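Local coordinates for ribosomal RNA small subunit methyltransferase E (Bacillus subtilis, PDB 1VHK), which probably transfers a methyl group from S-adenosyl-L-methionine to N3 of one specific uridine of 16S rRNA in the assembled 30S ribosomal subunit, at residues Y6-T11 with I43-Q48; H30-M35 with V60-V65; G50-C55 with E71-N76; Y84-L89 with I111-A116; I203-E208 with T238-A243. All blocks are in the same frame, centred on the assembly; numbering follows the deposited sequence.

Contact 1: Y6-T11 with I43-Q48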
# COMPACT_ATOMS: atom_id res chain seq x y z
N TYR A 6 -0.97 0.62 21.42
CA TYR A 6 -2.31 0.81 21.87
C TYR A 6 -2.87 2.23 21.82
O TYR A 6 -2.26 3.21 22.23
CB TYR A 6 -2.44 0.37 23.37
CG TYR A 6 -2.08 -1.10 23.51
CD1 TYR A 6 -0.81 -1.48 23.88
CD2 TYR A 6 -3.02 -2.08 23.19
CE1 TYR A 6 -0.47 -2.82 23.97
CE2 TYR A 6 -2.69 -3.42 23.29
CZ TYR A 6 -1.42 -3.78 23.69
OH TYR A 6 -1.09 -5.12 23.79
N PHE A 7 -4.15 2.27 21.45
CA PHE A 7 -4.95 3.47 21.43
C PHE A 7 -5.76 3.61 22.71
O PHE A 7 -6.62 2.79 23.03
CB PHE A 7 -5.90 3.43 20.22
CG PHE A 7 -5.11 3.62 18.95
CD1 PHE A 7 -4.59 4.88 18.67
CD2 PHE A 7 -4.86 2.58 18.09
CE1 PHE A 7 -3.85 5.10 17.53
CE2 PHE A 7 -4.13 2.79 16.94
CZ PHE A 7 -3.64 4.06 16.66
N ILE A 8 -5.38 4.56 23.51
CA ILE A 8 -5.94 4.91 24.81
C ILE A 8 -7.08 5.90 24.72
O ILE A 8 -7.04 6.88 23.97
CB ILE A 8 -4.79 5.54 25.65
CG1 ILE A 8 -3.57 4.62 25.62
CG2 ILE A 8 -5.23 5.84 27.05
CD1 ILE A 8 -3.82 3.20 26.03
N GLU A 9 -8.12 5.73 25.54
CA GLU A 9 -9.27 6.62 25.54
C GLU A 9 -9.13 7.75 26.55
O GLU A 9 -10.05 8.09 27.29
CB GLU A 9 -10.55 5.83 25.83
CG GLU A 9 -10.71 4.54 25.06
CD GLU A 9 -11.34 4.72 23.70
OE1 GLU A 9 -12.19 3.89 23.29
OE2 GLU A 9 -10.98 5.70 23.01
N LEU A 10 -7.96 8.35 26.57
CA LEU A 10 -7.60 9.50 27.38
C LEU A 10 -6.92 10.52 26.46
O LEU A 10 -6.54 10.13 25.35
CB LEU A 10 -6.66 9.09 28.50
CG LEU A 10 -7.26 8.57 29.80
CD1 LEU A 10 -8.61 9.23 30.08
CD2 LEU A 10 -7.37 7.06 29.83
N THR A 11 -6.88 11.77 26.84
CA THR A 11 -6.27 12.83 26.02
C THR A 11 -4.85 12.99 26.48
O THR A 11 -4.59 12.50 27.60
CB THR A 11 -7.06 14.14 26.23
OG1 THR A 11 -8.38 13.98 25.70
CG2 THR A 11 -6.38 15.31 25.53
N ILE A 43 5.41 -0.61 26.34
CA ILE A 43 4.47 -0.53 25.24
C ILE A 43 4.47 0.91 24.68
O ILE A 43 5.07 1.84 25.18
CB ILE A 43 2.99 -0.86 25.55
CG1 ILE A 43 2.41 0.12 26.55
CG2 ILE A 43 2.81 -2.31 25.97
CD1 ILE A 43 1.13 -0.24 27.25
N ILE A 44 3.77 1.03 23.56
CA ILE A 44 3.57 2.30 22.89
C ILE A 44 2.07 2.63 22.96
O ILE A 44 1.21 1.80 22.68
CB ILE A 44 4.04 2.25 21.43
CG1 ILE A 44 5.42 1.62 21.30
CG2 ILE A 44 4.05 3.66 20.84
CD1 ILE A 44 6.58 2.49 21.67
N CYS A 45 1.80 3.83 23.44
CA CYS A 45 0.45 4.32 23.58
C CYS A 45 0.31 5.67 22.85
O CYS A 45 1.19 6.53 22.86
CB CYS A 45 0.03 4.48 25.03
SG CYS A 45 -0.17 2.95 25.96
N CYS A 46 -0.84 5.79 22.23
CA CYS A 46 -1.25 6.96 21.48
C CYS A 46 -2.56 7.48 22.08
O CYS A 46 -3.48 6.68 22.14
CB CYS A 46 -1.47 6.57 20.00
SG CYS A 46 -1.63 8.05 18.92
N SER A 47 -2.63 8.71 22.54
CA SER A 47 -3.86 9.27 23.11
C SER A 47 -4.95 9.51 22.08
O SER A 47 -4.73 9.45 20.87
CB SER A 47 -3.55 10.59 23.82
OG SER A 47 -2.85 11.48 22.97
N GLN A 48 -6.14 9.95 22.54
CA GLN A 48 -7.23 10.17 21.60
C GLN A 48 -6.94 11.36 20.67
O GLN A 48 -7.61 11.47 19.63
CB GLN A 48 -8.59 10.41 22.19
CG GLN A 48 -9.00 9.99 23.54
CD GLN A 48 -10.34 10.62 23.94
OE1 GLN A 48 -10.64 11.74 23.51
NE2 GLN A 48 -11.14 9.89 24.72

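Contact 2: H30-M35 with V60-V65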
# COMPACT_ATOMS: atom_id res chain seq x y z
N HIS A 30 -5.77 -8.04 26.09
CA HIS A 30 -4.70 -8.21 25.12
C HIS A 30 -3.34 -8.05 25.82
O HIS A 30 -2.43 -8.85 25.58
CB HIS A 30 -4.83 -7.22 23.97
CG HIS A 30 -3.83 -7.47 22.87
ND1 HIS A 30 -2.62 -6.80 22.79
CD2 HIS A 30 -3.85 -8.33 21.82
CE1 HIS A 30 -1.95 -7.23 21.74
NE2 HIS A 30 -2.67 -8.15 21.14
N ILE A 31 -3.23 -7.05 26.70
CA ILE A 31 -1.98 -6.86 27.43
C ILE A 31 -1.70 -8.06 28.33
O ILE A 31 -0.69 -8.75 28.17
CB ILE A 31 -1.96 -5.58 28.25
CG1 ILE A 31 -2.09 -4.35 27.33
CG2 ILE A 31 -0.68 -5.47 29.07
CD1 ILE A 31 -2.61 -3.12 28.04
N VAL A 32 -2.62 -8.35 29.24
CA VAL A 32 -2.47 -9.40 30.21
C VAL A 32 -2.59 -10.82 29.71
O VAL A 32 -1.64 -11.61 29.91
CB VAL A 32 -3.45 -9.22 31.40
CG1 VAL A 32 -3.14 -10.22 32.50
CG2 VAL A 32 -3.37 -7.80 31.92
N ASN A 33 -3.72 -11.22 29.14
CA ASN A 33 -3.92 -12.60 28.71
C ASN A 33 -3.25 -12.97 27.41
O ASN A 33 -2.40 -13.88 27.38
CB ASN A 33 -5.41 -12.94 28.66
CG ASN A 33 -6.07 -12.89 30.02
OD1 ASN A 33 -5.55 -13.47 30.98
ND2 ASN A 33 -7.20 -12.20 30.12
N VAL A 34 -3.59 -12.32 26.31
CA VAL A 34 -3.03 -12.63 25.00
C VAL A 34 -1.52 -12.50 24.91
O VAL A 34 -0.85 -13.44 24.46
CB VAL A 34 -3.68 -11.79 23.88
CG1 VAL A 34 -3.02 -12.08 22.54
CG2 VAL A 34 -5.17 -12.04 23.82
N MSE A 35 -0.95 -11.37 25.28
CA MSE A 35 0.50 -11.17 25.21
C MSE A 35 1.22 -11.62 26.47
O MSE A 35 2.39 -11.99 26.43
CB MSE A 35 0.77 -9.68 24.96
CG MSE A 35 0.08 -9.14 23.72
SE MSE A 35 0.94 -9.69 22.10
CE MSE A 35 2.76 -9.33 22.50
N VAL A 60 0.17 -4.61 36.54
CA VAL A 60 -0.54 -5.50 35.64
C VAL A 60 -1.46 -6.45 36.39
O VAL A 60 -1.04 -7.39 37.05
CB VAL A 60 0.37 -6.28 34.69
CG1 VAL A 60 1.01 -5.36 33.64
CG2 VAL A 60 1.45 -7.04 35.43
N SER A 61 -2.76 -6.19 36.28
CA SER A 61 -3.79 -6.99 36.94
C SER A 61 -4.59 -7.80 35.93
O SER A 61 -4.12 -8.04 34.81
CB SER A 61 -4.66 -6.10 37.81
OG SER A 61 -6.04 -6.23 37.55
N LYS A 62 -5.77 -8.27 36.30
CA LYS A 62 -6.58 -9.09 35.41
C LYS A 62 -7.62 -8.26 34.68
O LYS A 62 -8.28 -8.72 33.74
CB LYS A 62 -7.25 -10.21 36.21
CG LYS A 62 -7.98 -11.26 35.40
CD LYS A 62 -7.13 -11.80 34.26
CE LYS A 62 -5.91 -12.54 34.78
NZ LYS A 62 -4.83 -12.64 33.76
N ASP A 63 -7.76 -7.00 35.08
CA ASP A 63 -8.77 -6.14 34.45
C ASP A 63 -8.31 -4.69 34.43
O ASP A 63 -9.00 -3.79 33.96
CB ASP A 63 -10.09 -6.27 35.21
CG ASP A 63 -9.96 -5.99 36.69
OD1 ASP A 63 -11.00 -6.08 37.39
OD2 ASP A 63 -8.84 -5.68 37.16
N LYS A 64 -7.16 -4.45 35.05
CA LYS A 64 -6.58 -3.11 35.11
C LYS A 64 -5.08 -3.19 34.87
O LYS A 64 -4.43 -4.14 35.30
CB LYS A 64 -6.88 -2.44 36.45
CG LYS A 64 -8.11 -1.54 36.43
CD LYS A 64 -9.37 -2.28 36.85
CE LYS A 64 -10.62 -1.53 36.44
NZ LYS A 64 -10.53 -0.08 36.74
N VAL A 65 -4.56 -2.27 34.07
CA VAL A 65 -3.12 -2.24 33.78
C VAL A 65 -2.63 -0.81 34.00
O VAL A 65 -3.18 0.12 33.43
CB VAL A 65 -2.80 -2.73 32.38
CG1 VAL A 65 -1.50 -2.14 31.85
CG2 VAL A 65 -2.70 -4.26 32.33

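Contact 3: G50-C55 with E71-N76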
# COMPACT_ATOMS: atom_id res chain seq x y z
N GLY A 50 -4.07 12.09 19.27
CA GLY A 50 -2.92 11.81 18.46
C GLY A 50 -1.56 11.86 19.08
O GLY A 50 -0.56 11.69 18.34
N PHE A 51 -1.42 11.98 20.40
CA PHE A 51 -0.09 12.04 21.02
C PHE A 51 0.47 10.69 21.43
O PHE A 51 -0.14 9.94 22.19
CB PHE A 51 -0.17 13.01 22.21
CG PHE A 51 -0.35 14.43 21.77
CD1 PHE A 51 -1.61 15.02 21.76
CD2 PHE A 51 0.73 15.17 21.33
CE1 PHE A 51 -1.77 16.32 21.33
CE2 PHE A 51 0.57 16.47 20.89
CZ PHE A 51 -0.68 17.04 20.88
N GLU A 52 1.66 10.34 20.97
CA GLU A 52 2.34 9.09 21.22
C GLU A 52 3.30 9.07 22.40
O GLU A 52 4.29 9.79 22.47
CB GLU A 52 3.16 8.69 19.95
CG GLU A 52 3.78 7.31 20.06
CD GLU A 52 4.47 6.83 18.79
OE1 GLU A 52 3.82 6.05 18.04
OE2 GLU A 52 5.65 7.17 18.57
N ALA A 53 3.16 8.03 23.24
CA ALA A 53 4.10 7.88 24.34
C ALA A 53 4.72 6.50 24.47
O ALA A 53 4.17 5.45 24.16
CB ALA A 53 3.38 8.23 25.66
N LYS A 54 5.94 6.47 25.01
CA LYS A 54 6.55 5.20 25.39
C LYS A 54 6.21 4.97 26.88
O LYS A 54 6.40 5.85 27.74
CB LYS A 54 8.02 5.14 25.15
CG LYS A 54 8.61 3.75 25.05
CD LYS A 54 9.98 3.79 24.40
CE LYS A 54 9.99 4.63 23.13
NZ LYS A 54 10.09 3.81 21.90
N CYS A 55 5.50 3.87 27.13
CA CYS A 55 5.06 3.57 28.48
C CYS A 55 5.69 2.29 29.03
O CYS A 55 6.04 1.38 28.30
CB CYS A 55 3.54 3.46 28.57
SG CYS A 55 2.64 4.84 27.84
N GLU A 71 8.37 8.56 28.06
CA GLU A 71 8.80 9.46 27.02
C GLU A 71 7.69 9.89 26.07
O GLU A 71 6.90 9.04 25.65
CB GLU A 71 9.89 8.76 26.17
CG GLU A 71 10.76 9.76 25.43
CD GLU A 71 11.23 9.30 24.08
OE1 GLU A 71 11.06 10.07 23.11
OE2 GLU A 71 11.79 8.20 23.95
N TRP A 72 7.60 11.18 25.79
CA TRP A 72 6.63 11.69 24.78
C TRP A 72 7.42 11.80 23.46
O TRP A 72 8.28 12.66 23.36
CB TRP A 72 6.07 13.05 25.16
CG TRP A 72 5.04 12.92 26.27
CD1 TRP A 72 5.24 13.17 27.60
CD2 TRP A 72 3.74 12.36 26.14
NE1 TRP A 72 4.09 12.85 28.30
CE2 TRP A 72 3.16 12.36 27.43
CE3 TRP A 72 2.97 11.94 25.06
CZ2 TRP A 72 1.86 11.91 27.66
CZ3 TRP A 72 1.68 11.49 25.30
CH2 TRP A 72 1.13 11.47 26.59
N THR A 73 7.20 10.86 22.55
CA THR A 73 7.95 10.79 21.33
C THR A 73 7.86 11.98 20.41
O THR A 73 8.78 12.13 19.59
CB THR A 73 7.63 9.51 20.53
OG1 THR A 73 6.31 9.61 19.95
CG2 THR A 73 7.67 8.32 21.48
N ASN A 74 6.76 12.70 20.37
CA ASN A 74 6.56 13.81 19.46
C ASN A 74 6.56 13.38 18.00
O ASN A 74 6.78 14.21 17.11
CB ASN A 74 7.66 14.86 19.67
CG ASN A 74 7.41 15.64 20.95
OD1 ASN A 74 6.28 16.07 21.17
ND2 ASN A 74 8.46 15.80 21.74
N GLU A 75 6.31 12.13 17.73
CA GLU A 75 6.32 11.54 16.41
C GLU A 75 4.95 11.63 15.75
O GLU A 75 3.94 11.28 16.35
CB GLU A 75 6.74 10.06 16.52
CG GLU A 75 8.21 9.81 16.32
CD GLU A 75 8.72 10.25 14.96
OE1 GLU A 75 9.76 10.96 14.92
OE2 GLU A 75 8.13 9.90 13.92
N ASN A 76 4.90 12.23 14.57
CA ASN A 76 3.65 12.29 13.85
C ASN A 76 3.81 11.61 12.49
O ASN A 76 4.54 12.09 11.63
CB ASN A 76 3.04 13.67 13.62
CG ASN A 76 1.65 13.47 13.00
OD1 ASN A 76 1.50 13.23 11.81
ND2 ASN A 76 0.64 13.42 13.85
O HOH W 1 3.05 12.03 19.08

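Contact 4: Y84-L89 with I111-A116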
# COMPACT_ATOMS: atom_id res chain seq x y z
N TYR A 84 -9.92 10.56 1.83
CA TYR A 84 -11.10 9.74 1.99
C TYR A 84 -11.27 8.77 0.81
O TYR A 84 -11.37 9.20 -0.33
CB TYR A 84 -12.36 10.58 2.07
CG TYR A 84 -12.49 11.37 3.35
CD1 TYR A 84 -13.53 11.10 4.24
CD2 TYR A 84 -11.61 12.38 3.66
CE1 TYR A 84 -13.69 11.86 5.39
CE2 TYR A 84 -11.75 13.15 4.80
CZ TYR A 84 -12.79 12.87 5.66
OH TYR A 84 -12.93 13.63 6.80
N ILE A 85 -11.36 7.50 1.13
CA ILE A 85 -11.52 6.46 0.13
C ILE A 85 -12.99 6.05 -0.00
O ILE A 85 -13.57 5.49 0.92
CB ILE A 85 -10.68 5.22 0.47
CG1 ILE A 85 -9.25 5.60 0.83
CG2 ILE A 85 -10.69 4.24 -0.70
CD1 ILE A 85 -8.53 6.46 -0.17
N ALA A 86 -13.59 6.31 -1.17
CA ALA A 86 -14.94 5.81 -1.42
C ALA A 86 -14.87 4.56 -2.30
O ALA A 86 -14.54 4.72 -3.48
CB ALA A 86 -15.77 6.87 -2.13
N SER A 87 -15.27 3.38 -1.81
CA SER A 87 -15.22 2.21 -2.68
C SER A 87 -16.55 1.58 -3.05
O SER A 87 -17.33 1.13 -2.21
CB SER A 87 -14.31 1.13 -2.07
OG SER A 87 -13.15 1.68 -1.50
N GLY A 88 -16.80 1.36 -4.34
CA GLY A 88 -18.02 0.60 -4.70
C GLY A 88 -17.91 -0.83 -4.17
O GLY A 88 -16.97 -1.57 -4.50
N LEU A 89 -18.86 -1.23 -3.33
CA LEU A 89 -18.83 -2.54 -2.69
C LEU A 89 -18.23 -3.63 -3.56
O LEU A 89 -18.85 -4.03 -4.55
CB LEU A 89 -20.20 -2.95 -2.21
CG LEU A 89 -20.65 -2.69 -0.78
CD1 LEU A 89 -19.49 -2.54 0.19
CD2 LEU A 89 -21.57 -1.48 -0.68
N ILE A 111 -15.38 5.11 2.92
CA ILE A 111 -16.81 5.28 2.67
C ILE A 111 -17.25 4.27 1.60
O ILE A 111 -17.02 4.55 0.42
CB ILE A 111 -17.11 6.67 2.08
CG1 ILE A 111 -16.63 7.81 3.00
CG2 ILE A 111 -18.60 6.80 1.81
CD1 ILE A 111 -16.62 9.13 2.27
N PRO A 112 -17.82 3.16 2.01
CA PRO A 112 -18.29 2.13 1.09
C PRO A 112 -19.62 2.57 0.51
O PRO A 112 -20.40 3.23 1.23
CB PRO A 112 -18.46 0.90 1.97
CG PRO A 112 -17.88 1.26 3.28
CD PRO A 112 -18.06 2.76 3.42
N PHE A 113 -19.92 2.22 -0.73
CA PHE A 113 -21.21 2.69 -1.27
C PHE A 113 -21.75 1.71 -2.27
O PHE A 113 -20.95 1.02 -2.90
CB PHE A 113 -21.09 4.11 -1.84
CG PHE A 113 -20.25 4.17 -3.09
CD1 PHE A 113 -18.91 4.51 -3.03
CD2 PHE A 113 -20.81 3.88 -4.31
CE1 PHE A 113 -18.15 4.54 -4.18
CE2 PHE A 113 -20.05 3.86 -5.46
CZ PHE A 113 -18.70 4.19 -5.39
N GLN A 114 -23.08 1.61 -2.35
CA GLN A 114 -23.65 0.65 -3.33
C GLN A 114 -23.35 1.17 -4.73
O GLN A 114 -23.65 2.36 -4.99
CB GLN A 114 -25.17 0.56 -3.18
CG GLN A 114 -25.79 -0.66 -3.85
CD GLN A 114 -25.25 -1.97 -3.32
OE1 GLN A 114 -25.05 -2.12 -2.10
NE2 GLN A 114 -24.99 -2.95 -4.20
N ALA A 115 -22.79 0.38 -5.61
CA ALA A 115 -22.56 0.91 -6.98
C ALA A 115 -23.36 0.10 -8.00
O ALA A 115 -23.52 -1.11 -7.87
CB ALA A 115 -21.07 0.89 -7.26
N ALA A 116 -23.70 0.72 -9.13
CA ALA A 116 -24.49 0.09 -10.17
C ALA A 116 -24.00 -1.31 -10.50
O ALA A 116 -24.80 -2.27 -10.59
CB ALA A 116 -24.55 0.97 -11.40

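Contact 5: I203-E208 with T238-A243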
# COMPACT_ATOMS: atom_id res chain seq x y z
N ILE A 203 -11.72 10.39 -2.99
CA ILE A 203 -11.33 9.62 -4.17
C ILE A 203 -12.32 8.47 -4.33
O ILE A 203 -12.47 7.70 -3.37
CB ILE A 203 -9.92 9.02 -4.09
CG1 ILE A 203 -8.85 10.02 -3.65
CG2 ILE A 203 -9.52 8.44 -5.46
CD1 ILE A 203 -7.45 9.47 -3.56
N VAL A 204 -13.11 8.44 -5.41
CA VAL A 204 -14.07 7.32 -5.49
C VAL A 204 -13.64 6.32 -6.52
O VAL A 204 -13.14 6.65 -7.60
CB VAL A 204 -15.51 7.80 -5.67
CG1 VAL A 204 -15.63 9.32 -5.56
CG2 VAL A 204 -16.17 7.29 -6.94
N PHE A 205 -13.78 5.03 -6.17
CA PHE A 205 -13.41 3.94 -7.09
C PHE A 205 -14.63 3.10 -7.44
O PHE A 205 -15.52 2.93 -6.59
CB PHE A 205 -12.39 3.03 -6.36
CG PHE A 205 -11.20 3.79 -5.85
CD1 PHE A 205 -11.23 4.39 -4.61
CD2 PHE A 205 -10.07 3.92 -6.64
CE1 PHE A 205 -10.17 5.14 -4.17
CE2 PHE A 205 -8.98 4.64 -6.19
CZ PHE A 205 -9.03 5.23 -4.94
N GLY A 206 -14.65 2.44 -8.58
CA GLY A 206 -15.82 1.59 -8.88
C GLY A 206 -15.49 0.15 -8.44
O GLY A 206 -14.38 -0.09 -8.00
N PRO A 207 -16.45 -0.75 -8.59
CA PRO A 207 -16.28 -2.15 -8.21
C PRO A 207 -15.69 -2.95 -9.36
O PRO A 207 -15.28 -2.34 -10.35
CB PRO A 207 -17.73 -2.59 -7.97
CG PRO A 207 -18.52 -1.79 -8.95
CD PRO A 207 -17.82 -0.46 -9.02
N GLU A 208 -15.55 -4.26 -9.22
CA GLU A 208 -14.99 -5.10 -10.27
C GLU A 208 -15.49 -4.68 -11.65
O GLU A 208 -14.75 -4.59 -12.62
CB GLU A 208 -15.34 -6.57 -10.05
CG GLU A 208 -14.64 -7.25 -8.89
CD GLU A 208 -15.23 -6.97 -7.54
OE1 GLU A 208 -16.23 -6.24 -7.43
OE2 GLU A 208 -14.66 -7.45 -6.53
N THR A 238 -6.68 -2.76 -5.63
CA THR A 238 -5.37 -2.22 -5.99
C THR A 238 -5.34 -0.73 -6.21
O THR A 238 -4.46 -0.04 -5.64
CB THR A 238 -4.76 -2.93 -7.21
OG1 THR A 238 -4.98 -4.35 -7.12
CG2 THR A 238 -3.26 -2.70 -7.29
N ALA A 239 -6.31 -0.14 -6.89
CA ALA A 239 -6.40 1.27 -7.20
C ALA A 239 -6.16 2.23 -6.06
O ALA A 239 -5.35 3.16 -6.18
CB ALA A 239 -7.73 1.61 -7.87
N PRO A 240 -6.87 2.10 -4.95
CA PRO A 240 -6.70 2.97 -3.80
C PRO A 240 -5.32 2.88 -3.15
O PRO A 240 -4.88 3.82 -2.47
CB PRO A 240 -7.75 2.53 -2.82
CG PRO A 240 -8.57 1.51 -3.45
CD PRO A 240 -7.96 1.14 -4.76
N LEU A 241 -4.68 1.74 -3.28
CA LEU A 241 -3.36 1.51 -2.70
C LEU A 241 -2.30 2.33 -3.45
O LEU A 241 -1.57 3.09 -2.83
CB LEU A 241 -3.03 0.03 -2.78
CG LEU A 241 -3.42 -0.84 -1.59
CD1 LEU A 241 -4.69 -0.35 -0.87
CD2 LEU A 241 -3.58 -2.27 -2.06
N TYR A 242 -2.35 2.24 -4.77
CA TYR A 242 -1.54 3.09 -5.64
C TYR A 242 -1.76 4.56 -5.29
O TYR A 242 -0.84 5.36 -5.07
CB TYR A 242 -2.01 2.84 -7.09
CG TYR A 242 -1.33 3.66 -8.14
CD1 TYR A 242 -0.37 3.07 -8.95
CD2 TYR A 242 -1.64 5.01 -8.36
CE1 TYR A 242 0.28 3.78 -9.94
CE2 TYR A 242 -0.99 5.74 -9.34
CZ TYR A 242 -0.04 5.12 -10.13
OH TYR A 242 0.63 5.82 -11.11
N ALA A 243 -3.06 4.95 -5.29
CA ALA A 243 -3.39 6.33 -4.96
C ALA A 243 -2.82 6.77 -3.62
O ALA A 243 -2.31 7.89 -3.53
CB ALA A 243 -4.90 6.56 -4.96

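Contact 1: Y6-T11 with I43-Q48
Tyr6 and Phe7 pair in parallel with Cys45 and Cys46, and the backbone bonds carry on past the paired residues. Tyr6 N donates to Ile44 O at 2.8 Å, Cys46 N returns a bond to Tyr6 O, and Ile8 N reaches Cys46 O. Beyond an inverse gamma turn centred on Glu9, Gln48 N meets Leu10 O at 2.8 Å in a nearly straight bond (170° at the hydrogen), so the two segments stay joined after the strands have ended. Ile8 is the side chain to follow outward. Its CB sits 3.9 Å from Cys46 O. With CG1 anti to the carbonyl carbon (chi1 -51°), that carbon comes to lie 3.7 Å from Cys45 CB, and the terminal CD1 reaches Cys45 SG, also at 3.7 Å. On the same face as Cys45, Tyr6 meets Ile43 at about a right angle, with Ile43 CG2 at the ring edge, 3.9 Å from CE1. Phe7 goes to the other face, where its CE1 lies 3.7 Å from Cys46 CB and Cys46 SG makes an oblique sulfur-aromatic contact. In the mixed sheet of the PUA domain, 5-7 is an outermost strand and 42-46 lies between it and strand 52-60. Helix 26-35 packs on the Tyr6 face, with Ile31 against the side chain and His30 ND1 hydrogen-bonded to Tyr6 OH.

Contact 2: H30-M35 with V60-V65
Ile31 and Val32, near the end of helix 26-35, face Val65 and the turn before it, with Val32 CA 6.6 Å from Lys62 CA; the helix widens here into a pi-type turn, Met35 N bonding to His30 O. Val32 and Val65 pass alongside one another, running opposite ways, their CG2 methyls 3.6 Å apart. The same Val65 CG2 lies 4.0 Å from Ile31 CG2, so one methyl serves two helix residues. Both methyls of Val32 also rest against the carbonyl oxygen of Ser61. Lys62 starts off away from the helix, but bends at chi2 (50°) and chi3 (64°) turn CD and CE back toward it. Its NZ gives a hydrogen bond to Asn33 OD1, 3.0 Å away and tilted 34° from the amide's carbonyl plane, while ND2 of that amide bonds to His29 ND1. An alanine in place of Asn33 would probably leave the Lys62 ammonium and His29 ND1 without these mates and set the lysine tip free to swing. Ser61 OG accepts from Asp63 N at 3.1 Å, an ST turn, and from Lys64 N as well, an ST motif. The helix packs over Val65 of strand 64-72; neighbouring strand 21-24 contributes Ile23, which touches both Ile31 and Val65.

Contact 3: G50-C55 with E71-N76
Ala53 and Trp72 form a non-hydrogen-bonded antiparallel pair, and the indole folds over its neighbour. Ala53 CB points at one face of the six-membered ring in a CH-pi contact, 3.9 Å from the ring centroid and 19° off the normal. Phe51 CB reaches the same benzo part obliquely, 3.9 Å from Trp72 CZ3. Lys54 and Glu71, the next pair, run alongside each other in the same direction on the opposite face. Their charged ends do not meet, as Lys54 NZ stays 5.1 Å from Glu71 OE2; the pair is joined instead by the backbone bond from Lys54 N to Glu71 O. Glu52 and Thr73 meet at a slant. With OG1 between the backbone N and the carbonyl carbon (chi1 72°), the Thr73 hydroxyl stands 2.9 Å from Glu52 OE2 and 3.2 Å from Glu52 O, two acceptors for one proton. Thr73 N also donates to Glu52 O. Where the segments part, a water bridges Glu52 N and Glu75 O. The other carboxylate oxygen of Glu52, OE1, makes salt bridges with Arg5 and Arg77. Together the segments are the open end of the hairpin 52-60/64-72 in the PUA sheet, with strand 42-46 bonded along the far edge of 52-60 and Lys12 of helix 12-16 making a cation-pi contact with Trp72.

Contact 4: Y84-L89 with I111-A116
Phe113 swings its ring back over Gly88 because its CG sits between its own backbone N and carbonyl carbon (chi1 69°), and chi2 of -96° then turns the ring to present a face. Gly88 CA lies over that face, offset toward the rim, 3.9 Å from the ring centroid and 18° off the normal, a CH-pi contact with a residue that has no side chain of its own. The CE1 corner of the ring continues to Ala86, coming 3.9 Å from its CB, with Ala86 O near the ring plane at the edge. Further back along the strands, Ile111 CD1 ends 4.2 Å from Tyr84 CD1. Leu89 CD1 and Pro112 CB meet at 4.0 Å. Under these groups the backbones run parallel, with loose bonding in places. Ile111 N donates to Ile85 O at 2.7 Å, Ser87 N makes a weak bond to Ile111 O, and Phe113 N approaches Ser87 O from above its carbonyl plane. Leu89 N closes the series on Phe113 O at 3.1 Å. The pairing joins the two strands of a beta-alpha-beta unit in the SPOUT methyltransferase domain, whose connecting helix is 94-104. Strand 82-88 is bonded along its other edge to strand 200-205, while helix 159-165 packs over Ala86 and Phe113, Leu162 touching both.

Contact 5: I203-E208 with T238-A243
Phe205 offers one ring face to Pro240, whose CG stands over the centre of the ring, 3.9 Å from the centroid and only 6° off the normal. This CH-pi contact pins the start of helix 239-253 to the parallel sheet of the SPOUT domain, a family known for a C-terminal trefoil knot. Two alanine methyls also meet the ring. Ala243 CB lies near the ring plane at its edge, 4.3 Å from Phe205 CZ, and Ala239 CB approaches obliquely to 3.5 Å from Phe205 CD2. CG of Phe205 is anti to the carbonyl carbon (chi1 -55°), which starts the ring off toward the helix. Ile203, two residues earlier on the same face, adds its CD1 at 4.1 Å from Ala243 CB. An alanine in place of Phe205 would probably open a gap beneath Pro240 and leave the Ala239 methyl without its ring partner. The first turn of the helix, 239-243, runs roughly antiparallel to strand 203-205, at 155°; the helix also borders the second subunit, where Tyr242 OH is hydrogen-bonded to Ser248 OG of that other chain. At the helix start, Thr238 O accepts from Tyr242 N and also from Leu241 N, with Leu241 N 3.0 Å from Thr238 O.

The five contacts fall into two groups, one in each domain. Contacts 1 and 3 are neighbours in the PUA sheet, their centres about 9 Å apart, and backbone bonds between Cys45 and Ala53 and between Ile43 and Cys55 join them. Contact 2 shares strand 64-72 with contact 3 and reaches contact 1 through helix 26-35. In the methyltransferase domain, contacts 4 and 5 lie about 10 Å apart between centres; Ala86 N to Ile203 O and Phe205 N to Ala86 O, both 2.8 Å, link their strands. Contact 1 is about 30 Å from contact 4, centre to centre. The S-adenosyl-L-methionine pocket, as in other SPOUT enzymes, probably lies in the methyltransferase domain of contacts 4 and 5, formed by its C-terminal knotted part.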